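Local coordinates for protein beta-ketoacyl synthase (Pseudomonas aeruginosa, PDB 4CW4) that condenses acetyl-CoA with malonyl-ACP to form acetoacetyl-ACP, the primer that starts fatty acid biosynthesis, at residues N292-K295 / G296-I300. Sequence-based numbering, arbitrary orientation.
Sequences NLQK and GIDVI
Leu293 and Ile297 lie one turn apart on the same face of helix 288-301, Leu293 CG and Ile297 CD1 4.3 Å apart. Ile297 N donates to Leu293 O (2.9 Å), and the same i+4 pattern ties Gly296 N to Asn292 O, Asp298 N to Gln294 O and Val299 N to Lys295 O. Packing is tight where side chains meet backbone carbonyls: CG1 of Ile297 lies 3.3 Å from Leu293 O, CG of Asp298 3.2 Å from Gln294 O, and both methyls of Val299 3.4 Å from Lys295 O. Leu293 and Ile297 press on Val389 of strand 387-394, while Val299 faces Phe225 and Val308. OD1 of the buried Asn292 amide accepts from Ile282 N of strand 278-283; ND2 makes weak bonds, among them to Gly311 O. Side chains meet one another more loosely. Gln294 and Asp298 run side by side, amide and carboxylate planes 11° apart, with Gln294 CG 4.1 Å from Asp298 OD2. Lys295 bends at chi2 (80°) and crosses Val299 at about a right angle, its CE 4.0 Å from Val299 CG1. Polar bonds hold the dimer side: Lys295 NZ reciprocally with Gln294 OE1 of the second subunit, Asp298 OD2 with its Gln304 NE2. Gln294 NE2 donates to Val392 O. Beginning just after Cys286, the probable nucleophile, helix 288-301 runs between core strands and dimer interface, consistent with the buried post-nucleophile helix of thiolase-like ketosynthases.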
loop_
_atom_site.group_PDB
_atom_site.type_symbol
_atom_site.label_atom_id
_atom_site.label_comp_id
_atom_site.label_asym_id
_atom_site.label_seq_id
_atom_site.Cartn_x
_atom_site.Cartn_y
_atom_site.Cartn_z
ATOM N N ASN A 292 -5.723 -8.230 1.871
ATOM C CA ASN A 292 -6.953 -7.476 2.075
ATOM C C ASN A 292 -8.047 -8.403 2.631
ATOM O O ASN A 292 -8.840 -8.016 3.489
ATOM C CB ASN A 292 -7.428 -6.842 0.756
ATOM C CG ASN A 292 -6.703 -5.557 0.415
ATOM O OD1 ASN A 292 -6.243 -4.822 1.293
ATOM N ND2 ASN A 292 -6.636 -5.266 -0.874
ATOM N N LEU A 293 -8.096 -9.633 2.141
ATOM C CA LEU A 293 -9.137 -10.574 2.559
ATOM C C LEU A 293 -8.933 -10.973 4.030
ATOM O O LEU A 293 -9.903 -11.131 4.759
ATOM C CB LEU A 293 -9.174 -11.804 1.649
ATOM C CG LEU A 293 -10.312 -12.806 1.856
ATOM C CD1 LEU A 293 -11.641 -12.143 1.615
ATOM C CD2 LEU A 293 -10.157 -14.008 0.929
ATOM N N GLN A 294 -7.682 -11.081 4.475
ATOM C CA GLN A 294 -7.426 -11.388 5.871
ATOM C C GLN A 294 -8.021 -10.297 6.768
ATOM O O GLN A 294 -8.666 -10.578 7.802
ATOM C CB GLN A 294 -5.934 -11.541 6.149
ATOM C CG GLN A 294 -5.665 -12.083 7.560
ATOM C CD GLN A 294 -4.195 -12.100 7.910
ATOM O OE1 GLN A 294 -3.579 -11.040 8.059
ATOM N NE2 GLN A 294 -3.611 -13.298 8.020
ATOM N N LYS A 295 -7.777 -9.045 6.393
ATOM C CA LYS A 295 -8.361 -7.934 7.117
ATOM C C LYS A 295 -9.893 -8.004 7.093
ATOM O O LYS A 295 -10.549 -7.787 8.120
ATOM C CB LYS A 295 -7.837 -6.622 6.533
ATOM C CG LYS A 295 -8.342 -5.355 7.197
ATOM C CD LYS A 295 -7.602 -5.039 8.472
ATOM C CE LYS A 295 -8.282 -3.874 9.175
ATOM N NZ LYS A 295 -7.594 -3.479 10.420
ATOM N N GLY A 296 -10.465 -8.335 5.943
ATOM C CA GLY A 296 -11.910 -8.436 5.842
ATOM C C GLY A 296 -12.500 -9.484 6.754
ATOM O O GLY A 296 -13.521 -9.240 7.391
ATOM N N ILE A 297 -11.872 -10.655 6.804
ATOM C CA ILE A 297 -12.337 -11.734 7.658
ATOM C C ILE A 297 -12.221 -11.292 9.102
ATOM O O ILE A 297 -13.128 -11.489 9.911
ATOM C CB ILE A 297 -11.483 -13.010 7.453
ATOM C CG1 ILE A 297 -11.729 -13.606 6.071
ATOM C CG2 ILE A 297 -11.747 -14.044 8.560
ATOM C CD1 ILE A 297 -10.623 -14.597 5.703
ATOM N N ASP A 298 -11.102 -10.671 9.430
ATOM C CA ASP A 298 -10.866 -10.317 10.818
ATOM C C ASP A 298 -11.858 -9.285 11.327
ATOM O O ASP A 298 -12.295 -9.385 12.473
ATOM C CB ASP A 298 -9.439 -9.863 11.026
ATOM C CG ASP A 298 -8.460 -11.020 10.982
ATOM O OD1 ASP A 298 -8.896 -12.202 10.896
ATOM O OD2 ASP A 298 -7.259 -10.746 11.061
ATOM N N VAL A 299 -12.226 -8.305 10.506
ATOM C CA VAL A 299 -13.174 -7.308 10.957
ATOM C C VAL A 299 -14.568 -7.900 11.113
ATOM O O VAL A 299 -15.339 -7.413 11.955
ATOM C CB VAL A 299 -13.211 -6.034 10.084
ATOM C CG1 VAL A 299 -11.856 -5.352 10.104
ATOM C CG2 VAL A 299 -13.586 -6.321 8.671
ATOM N N ILE A 300 -14.890 -8.962 10.363
ATOM C CA ILE A 300 -16.191 -9.592 10.536
ATOM C C ILE A 300 -16.185 -10.446 11.784
ATOM O O ILE A 300 -17.091 -10.352 12.599
ATOM C CB ILE A 300 -16.604 -10.417 9.292
ATOM C CG1 ILE A 300 -16.961 -9.452 8.152
ATOM C CG2 ILE A 300 -17.784 -11.317 9.591
ATOM C CD1 ILE A 300 -17.145 -10.106 6.820
#